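Local coordinates for translation initiation factor eIF-2B (Pyrococcus horikoshii, PDB 1VB5), which probably acts as the regulatory subunit of archaeal initiation factor 2B, promoting the exchange of GDP for GTP on initiation factor 2, at residues R11-E16 with V56-S61; S119-E124 with Y215-T220. All coordinates share one frame; numbering follows the deposited sequence.

Contact 1: R11-E16 with V56-S61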
ATOM      1  N   ARG B  11      17.013  -4.130  24.403  1.00 40.89           N
ATOM      2  CA  ARG B  11      17.049  -2.894  23.628  1.00 43.65           C
ATOM      3  C   ARG B  11      17.335  -3.215  22.165  1.00 42.11           C
ATOM      4  O   ARG B  11      16.664  -2.710  21.267  1.00 43.50           O
ATOM      5  CB  ARG B  11      18.140  -1.949  24.148  1.00 43.78           C
ATOM      6  CG  ARG B  11      17.982  -1.517  25.594  1.00 49.10           C
ATOM      7  CD  ARG B  11      18.977  -0.414  25.951  1.00 52.16           C
ATOM      8  NE  ARG B  11      18.911  -0.059  27.368  1.00 59.62           N
ATOM      9  CZ  ARG B  11      19.634  -0.636  28.325  1.00 57.02           C
ATOM     10  NH1 ARG B  11      20.495  -1.600  28.028  1.00 53.90           N
ATOM     11  NH2 ARG B  11      19.485  -0.253  29.587  1.00 63.37           N
ATOM     12  N   GLU B  12      18.338  -4.058  21.933  1.00 39.74           N
ATOM     13  CA  GLU B  12      18.715  -4.436  20.577  1.00 42.25           C
ATOM     14  C   GLU B  12      17.528  -5.013  19.804  1.00 43.40           C
ATOM     15  O   GLU B  12      17.374  -4.769  18.605  1.00 38.24           O
ATOM     16  CB  GLU B  12      19.861  -5.446  20.615  1.00 47.33           C
ATOM     17  CG  GLU B  12      20.448  -5.766  19.250  1.00 53.25           C
ATOM     18  CD  GLU B  12      21.710  -6.610  19.339  1.00 64.43           C
ATOM     19  OE1 GLU B  12      22.295  -6.918  18.276  1.00 63.98           O
ATOM     20  OE2 GLU B  12      22.117  -6.966  20.472  1.00 62.82           O
ATOM     21  N   MET B  13      16.687  -5.777  20.493  1.00 40.60           N
ATOM     22  CA  MET B  13      15.518  -6.373  19.857  1.00 43.42           C
ATOM     23  C   MET B  13      14.494  -5.284  19.561  1.00 43.70           C
ATOM     24  O   MET B  13      13.870  -5.267  18.500  1.00 41.20           O
ATOM     25  CB  MET B  13      14.883  -7.424  20.774  1.00 36.97           C
ATOM     26  CG  MET B  13      15.823  -8.541  21.213  1.00 42.54           C
ATOM     27  SD  MET B  13      14.985  -9.825  22.172  1.00 39.75           S
ATOM     28  CE  MET B  13      14.519  -8.918  23.598  1.00 36.27           C
ATOM     29  N   LYS B  14      14.346  -4.365  20.511  1.00 40.95           N
ATOM     30  CA  LYS B  14      13.388  -3.280  20.404  1.00 40.64           C
ATOM     31  C   LYS B  14      13.621  -2.317  19.236  1.00 40.98           C
ATOM     32  O   LYS B  14      12.659  -1.825  18.643  1.00 37.71           O
ATOM     33  CB  LYS B  14      13.357  -2.499  21.720  1.00 41.09           C
ATOM     34  CG  LYS B  14      12.090  -1.697  21.930  1.00 51.03           C
ATOM     35  CD  LYS B  14      10.881  -2.616  22.053  1.00 52.80           C
ATOM     36  CE  LYS B  14       9.589  -1.825  22.225  1.00 51.22           C
ATOM     37  NZ  LYS B  14       8.395  -2.718  22.303  1.00 39.70           N
ATOM     38  N   ARG B  15      14.880  -2.049  18.899  1.00 40.01           N
ATOM     39  CA  ARG B  15      15.168  -1.128  17.802  1.00 42.85           C
ATOM     40  C   ARG B  15      15.432  -1.799  16.455  1.00 42.30           C
ATOM     41  O   ARG B  15      15.886  -1.152  15.512  1.00 43.97           O
ATOM     42  CB  ARG B  15      16.339  -0.204  18.163  1.00 43.65           C
ATOM     43  CG  ARG B  15      17.662  -0.893  18.461  1.00 44.93           C
ATOM     44  CD  ARG B  15      18.783   0.142  18.578  1.00 48.61           C
ATOM     45  NE  ARG B  15      20.090  -0.460  18.839  1.00 51.49           N
ATOM     46  CZ  ARG B  15      20.555  -0.763  20.049  1.00 53.36           C
ATOM     47  NH1 ARG B  15      19.826  -0.519  21.132  1.00 49.35           N
ATOM     48  NH2 ARG B  15      21.754  -1.320  20.173  1.00 52.32           N
ATOM     49  N   GLU B  16      15.140  -3.092  16.365  1.00 40.26           N
ATOM     50  CA  GLU B  16      15.322  -3.829  15.118  1.00 42.73           C
ATOM     51  C   GLU B  16      14.077  -3.629  14.253  1.00 46.57           C
ATOM     52  O   GLU B  16      12.956  -3.693  14.762  1.00 48.38           O
ATOM     53  CB  GLU B  16      15.503  -5.322  15.408  1.00 39.84           C
ATOM     54  CG  GLU B  16      15.522  -6.213  14.172  1.00 38.29           C
ATOM     55  CD  GLU B  16      16.700  -5.929  13.257  1.00 45.99           C
ATOM     56  OE1 GLU B  16      17.852  -5.936  13.742  1.00 52.80           O
ATOM     57  OE2 GLU B  16      16.479  -5.708  12.049  1.00 44.71           O
ATOM     58  N   VAL B  56       8.072 -10.746  25.861  1.00 37.37           N
ATOM     59  CA  VAL B  56       6.793 -10.648  25.174  1.00 38.96           C
ATOM     60  C   VAL B  56       6.442  -9.186  24.884  1.00 40.97           C
ATOM     61  O   VAL B  56       5.816  -8.888  23.866  1.00 40.28           O
ATOM     62  CB  VAL B  56       5.667 -11.302  26.015  1.00 37.30           C
ATOM     63  CG1 VAL B  56       4.305 -10.965  25.435  1.00 45.36           C
ATOM     64  CG2 VAL B  56       5.856 -12.818  26.032  1.00 36.48           C
ATOM     65  N   LYS B  57       6.855  -8.279  25.771  1.00 39.12           N
ATOM     66  CA  LYS B  57       6.583  -6.850  25.600  1.00 40.23           C
ATOM     67  C   LYS B  57       7.328  -6.251  24.410  1.00 38.30           C
ATOM     68  O   LYS B  57       6.916  -5.224  23.868  1.00 37.96           O
ATOM     69  CB  LYS B  57       6.962  -6.065  26.859  1.00 43.13           C
ATOM     70  CG  LYS B  57       6.034  -6.268  28.041  1.00 49.07           C
ATOM     71  CD  LYS B  57       6.496  -5.433  29.226  1.00 56.59           C
ATOM     72  CE  LYS B  57       5.677  -5.719  30.478  1.00 61.53           C
ATOM     73  NZ  LYS B  57       6.238  -5.017  31.673  1.00 62.50           N
ATOM     74  N   VAL B  58       8.426  -6.882  24.008  1.00 31.08           N
ATOM     75  CA  VAL B  58       9.202  -6.388  22.878  1.00 34.85           C
ATOM     76  C   VAL B  58       8.283  -6.184  21.673  1.00 37.83           C
ATOM     77  O   VAL B  58       8.358  -5.163  20.991  1.00 34.81           O
ATOM     78  CB  VAL B  58      10.327  -7.373  22.509  1.00 34.33           C
ATOM     79  CG1 VAL B  58      11.041  -6.913  21.247  1.00 32.24           C
ATOM     80  CG2 VAL B  58      11.309  -7.472  23.660  1.00 38.89           C
ATOM     81  N   ASN B  59       7.420  -7.162  21.416  1.00 35.21           N
ATOM     82  CA  ASN B  59       6.472  -7.078  20.311  1.00 33.42           C
ATOM     83  C   ASN B  59       5.322  -8.046  20.552  1.00 33.84           C
ATOM     84  O   ASN B  59       5.396  -9.221  20.188  1.00 33.87           O
ATOM     85  CB  ASN B  59       7.148  -7.411  18.981  1.00 34.31           C
ATOM     86  CG  ASN B  59       6.248  -7.121  17.789  1.00 36.23           C
ATOM     87  OD1 ASN B  59       5.043  -7.374  17.833  1.00 39.44           O
ATOM     88  ND2 ASN B  59       6.830  -6.599  16.716  1.00 32.54           N
ATOM     89  N   PRO B  60       4.240  -7.563  21.182  1.00 33.48           N
ATOM     90  CA  PRO B  60       3.066  -8.392  21.474  1.00 33.12           C
ATOM     91  C   PRO B  60       2.393  -8.961  20.222  1.00 33.03           C
ATOM     92  O   PRO B  60       1.456  -9.751  20.329  1.00 31.71           O
ATOM     93  CB  PRO B  60       2.150  -7.438  22.239  1.00 35.92           C
ATOM     94  CG  PRO B  60       3.118  -6.508  22.914  1.00 37.49           C
ATOM     95  CD  PRO B  60       4.114  -6.238  21.813  1.00 33.65           C
ATOM     96  N   SER B  61       2.869  -8.559  19.043  1.00 27.17           N
ATOM     97  CA  SER B  61       2.304  -9.047  17.783  1.00 31.84           C
ATOM     98  C   SER B  61       2.989 -10.327  17.301  1.00 28.93           C
ATOM     99  O   SER B  61       2.529 -10.962  16.354  1.00 25.64           O
ATOM    100  CB  SER B  61       2.418  -7.978  16.685  1.00 32.74           C
ATOM    101  OG  SER B  61       1.619  -6.839  16.967  1.00 31.45           O
TER

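Contact 2: S119-E124 with Y215-T220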
ATOM      1  N   SER B 119      10.462 -11.881   5.360  1.00 21.05           N
ATOM      2  CA  SER B 119      10.285 -13.067   6.185  1.00 19.32           C
ATOM      3  C   SER B 119      11.404 -14.042   5.843  1.00 18.74           C
ATOM      4  O   SER B 119      11.477 -14.518   4.710  1.00 19.42           O
ATOM      5  CB  SER B 119       8.936 -13.719   5.888  1.00 23.08           C
ATOM      6  OG  SER B 119       8.904 -15.052   6.367  1.00 26.51           O
ATOM      7  N   SER B 120      12.273 -14.336   6.809  1.00 14.88           N
ATOM      8  CA  SER B 120      13.374 -15.258   6.558  1.00 18.45           C
ATOM      9  C   SER B 120      12.846 -16.625   6.137  1.00 20.24           C
ATOM     10  O   SER B 120      13.496 -17.345   5.384  1.00 19.21           O
ATOM     11  CB  SER B 120      14.269 -15.387   7.803  1.00 25.31           C
ATOM     12  OG  SER B 120      13.495 -15.557   8.977  1.00 33.37           O
ATOM     13  N   THR B 121      11.648 -16.966   6.598  1.00 19.97           N
ATOM     14  CA  THR B 121      11.039 -18.246   6.257  1.00 15.38           C
ATOM     15  C   THR B 121      10.631 -18.267   4.788  1.00 17.46           C
ATOM     16  O   THR B 121      10.908 -19.232   4.071  1.00 19.56           O
ATOM     17  CB  THR B 121       9.807 -18.514   7.152  1.00 21.92           C
ATOM     18  OG1 THR B 121      10.235 -18.630   8.517  1.00 26.36           O
ATOM     19  CG2 THR B 121       9.097 -19.794   6.738  1.00 16.64           C
ATOM     20  N   VAL B 122       9.972 -17.205   4.330  1.00 19.33           N
ATOM     21  CA  VAL B 122       9.560 -17.143   2.933  1.00 15.30           C
ATOM     22  C   VAL B 122      10.812 -17.135   2.061  1.00 16.89           C
ATOM     23  O   VAL B 122      10.839 -17.745   0.994  1.00 21.72           O
ATOM     24  CB  VAL B 122       8.718 -15.879   2.646  1.00 19.01           C
ATOM     25  CG1 VAL B 122       8.457 -15.749   1.142  1.00 15.44           C
ATOM     26  CG2 VAL B 122       7.398 -15.959   3.399  1.00 16.58           C
ATOM     27  N   LEU B 123      11.847 -16.442   2.522  1.00 14.85           N
ATOM     28  CA  LEU B 123      13.109 -16.370   1.791  1.00 19.90           C
ATOM     29  C   LEU B 123      13.740 -17.763   1.626  1.00 18.42           C
ATOM     30  O   LEU B 123      14.225 -18.108   0.551  1.00 19.56           O
ATOM     31  CB  LEU B 123      14.087 -15.431   2.516  1.00 17.85           C
ATOM     32  CG  LEU B 123      15.516 -15.382   1.958  1.00 23.69           C
ATOM     33  CD1 LEU B 123      15.485 -15.006   0.479  1.00 13.24           C
ATOM     34  CD2 LEU B 123      16.350 -14.386   2.754  1.00 17.82           C
ATOM     35  N   GLU B 124      13.727 -18.573   2.683  1.00 22.85           N
ATOM     36  CA  GLU B 124      14.302 -19.911   2.579  1.00 21.28           C
ATOM     37  C   GLU B 124      13.453 -20.819   1.704  1.00 22.93           C
ATOM     38  O   GLU B 124      13.970 -21.747   1.075  1.00 24.51           O
ATOM     39  CB  GLU B 124      14.503 -20.534   3.962  1.00 23.34           C
ATOM     40  CG  GLU B 124      15.687 -19.937   4.713  1.00 31.86           C
ATOM     41  CD  GLU B 124      16.942 -19.839   3.848  1.00 38.73           C
ATOM     42  OE1 GLU B 124      17.339 -20.866   3.252  1.00 40.84           O
ATOM     43  OE2 GLU B 124      17.534 -18.738   3.767  1.00 36.43           O
ATOM     44  N   TYR B 215      -0.906 -18.168   0.134  1.00 21.77           N
ATOM     45  CA  TYR B 215      -0.382 -19.033   1.190  1.00 16.61           C
ATOM     46  C   TYR B 215       0.406 -18.268   2.234  1.00 14.86           C
ATOM     47  O   TYR B 215       1.089 -17.285   1.929  1.00 14.65           O
ATOM     48  CB  TYR B 215       0.512 -20.132   0.607  1.00 15.24           C
ATOM     49  CG  TYR B 215      -0.238 -21.229  -0.115  1.00 13.10           C
ATOM     50  CD1 TYR B 215      -0.656 -21.070  -1.443  1.00 14.38           C
ATOM     51  CD2 TYR B 215      -0.534 -22.431   0.532  1.00 13.02           C
ATOM     52  CE1 TYR B 215      -1.346 -22.092  -2.104  1.00 13.16           C
ATOM     53  CE2 TYR B 215      -1.225 -23.451  -0.115  1.00  9.59           C
ATOM     54  CZ  TYR B 215      -1.623 -23.282  -1.429  1.00 14.90           C
ATOM     55  OH  TYR B 215      -2.264 -24.323  -2.073  1.00 20.76           O
ATOM     56  N   VAL B 216       0.309 -18.738   3.469  1.00 13.44           N
ATOM     57  CA  VAL B 216       1.008 -18.130   4.587  1.00 17.98           C
ATOM     58  C   VAL B 216       2.014 -19.137   5.136  1.00 20.84           C
ATOM     59  O   VAL B 216       1.674 -20.296   5.363  1.00 19.22           O
ATOM     60  CB  VAL B 216       0.020 -17.746   5.708  1.00 21.71           C
ATOM     61  CG1 VAL B 216       0.786 -17.227   6.928  1.00 23.76           C
ATOM     62  CG2 VAL B 216      -0.956 -16.700   5.193  1.00 14.15           C
ATOM     63  N   ALA B 217       3.254 -18.700   5.325  1.00 21.29           N
ATOM     64  CA  ALA B 217       4.293 -19.577   5.854  1.00 18.99           C
ATOM     65  C   ALA B 217       4.497 -19.251   7.324  1.00 19.13           C
ATOM     66  O   ALA B 217       4.922 -18.146   7.666  1.00 16.72           O
ATOM     67  CB  ALA B 217       5.596 -19.371   5.087  1.00 19.81           C
ATOM     68  N   ALA B 218       4.190 -20.206   8.195  1.00 15.32           N
ATOM     69  CA  ALA B 218       4.349 -19.977   9.624  1.00 17.38           C
ATOM     70  C   ALA B 218       4.712 -21.242  10.386  1.00 16.68           C
ATOM     71  O   ALA B 218       3.962 -22.214  10.380  1.00 17.50           O
ATOM     72  CB  ALA B 218       3.068 -19.387  10.198  1.00 17.97           C
ATOM     73  N   GLU B 219       5.870 -21.233  11.039  1.00 19.38           N
ATOM     74  CA  GLU B 219       6.274 -22.391  11.820  1.00 21.22           C
ATOM     75  C   GLU B 219       5.301 -22.492  12.989  1.00 24.56           C
ATOM     76  O   GLU B 219       4.687 -21.500  13.390  1.00 22.22           O
ATOM     77  CB  GLU B 219       7.706 -22.238  12.354  1.00 18.63           C
ATOM     78  CG  GLU B 219       8.779 -22.269  11.278  1.00 20.92           C
ATOM     79  CD  GLU B 219       9.084 -20.894  10.700  1.00 29.17           C
ATOM     80  OE1 GLU B 219       8.239 -19.986  10.828  1.00 25.75           O
ATOM     81  OE2 GLU B 219      10.173 -20.726  10.107  1.00 28.98           O
ATOM     82  N   THR B 220       5.166 -23.699  13.523  1.00 20.65           N
ATOM     83  CA  THR B 220       4.274 -23.962  14.641  1.00 24.55           C
ATOM     84  C   THR B 220       4.485 -23.061  15.864  1.00 20.87           C
ATOM     85  O   THR B 220       3.535 -22.764  16.588  1.00 19.21           O
ATOM     86  CB  THR B 220       4.389 -25.452  15.047  1.00 28.81           C
ATOM     87  OG1 THR B 220       3.584 -26.236  14.156  1.00 35.20           O
ATOM     88  CG2 THR B 220       3.948 -25.673  16.474  1.00 41.54           C
TER

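Contact 1: R11-E16 with V56-S61
The ammonium group of Lys14 is gripped by two successive carbonyls near the C-terminal end of helix 41-58. Its stronger bond runs from Lys14 NZ to Val58 O at 2.8 Å. The angle at that oxygen is 118°, and the nitrogen sits 41° out of the carbonyl plane, above it and not on a lone pair. A second, weak bond joins Lys14 NZ to Lys57 O at 3.3 Å. The reach comes from one bend in the lysine chain at chi2 (65°), beyond which the chain is extended. A positive charge beside the carbonyl end of a helix is likely to be favoured by the helix dipole.

Beside this polar bridge the contact is apolar. The chain of Met13, turned at chi3, crosses Val58 at about a right angle, and both valine branches are engaged: Met13 CE touches Val58 CG2 at 3.5 Å, while Met13 CB lies 3.9 Å from Val58 CG1. Leu24 of helix 21-38 also packs on Met13, and Leu65 of helix 63-71 on Val58.

One residue further along the chain, Asn59 OD1 accepts in its carbonyl plane from Ser61 N at 2.8 Å, which makes an Asx turn. The whole is an example of helix-to-helix packing in the N-terminal helical part of the protein, with a lysine of one helix reaching two successive backbone carbonyls near the C-terminal part of another.

Contact 2: S119-E124 with Y215-T220
Thr121 meets segment 215-220 with both branches: the hydroxyl makes the hydrogen bond to Glu219, and the methyl packs mainly on Ala217. In the polar part, Thr121 OG1 donates to Glu219 OE2 at 2.6 Å, a short bond that meets the carboxylate oxygen on its syn side, 17° out of the carboxylate plane. The two side chains approach from opposite directions. Glu219 arrives by a bend at chi2 (89°), which swings its carboxylate back to the helix although its backbone has already moved on from strand 214-217. The other oxygen, Glu219 OE1, forms a long and weak ion pair with Lys222. Leu99 of helix 78-106 touches both Thr121 and Glu219, so this buried polar pair is flanked by an apolar neighbour.

The van der Waals contacts centre on a single methyl group, Ala217 CB, which points at the helix. Thr121 CG2, lying anti to the backbone N, approaches it to 3.9 Å. Val122 CG2 is a looser neighbour, 4.2 Å from Ala217 CB, and the valine also rests on Ile182 of the adjacent strand 180-183. The small alanine is consistent with the close approach of helix and strand, 6.5 Å between Val122 CA and Ala217 CA.

Within the helix segment, a capping bond holds the first turn: Ser119, at the N-cap, accepts from Val122 N through Ser119 OG at 3.2 Å, nearly straight at 167°. The first turn of helix 120-131 lies against the C-terminal end of a parallel strand, an arrangement characteristic of the Rossmann-like alpha/beta fold, in which helices pack on a largely parallel sheet and the loops leaving the strands line its C-terminal edge.

How the contacts relate
Followed from the N terminus, the chain illustrates how shorter and longer closures can build separate parts of one fold. Contact 1 comes first: helix 4-14 meets the end of helix 41-58, closing a loop of 39 residues that is mostly helical and contains no strand. The chain then runs through helices 63-71 and 78-106 into strand 111-115. Contact 2 opens just beyond it and closes a longer, alternating stretch of 90 residues, joining helix 120-131 to strand 214-217. The two loops lie in series, neither nesting nor crossing. Their centres are 20 Å apart, with nearest atoms about 10 Å apart: contact 1 ties helix 4-14 to helix 41-58 in the N-terminal helical part, contact 2 the alpha/beta core.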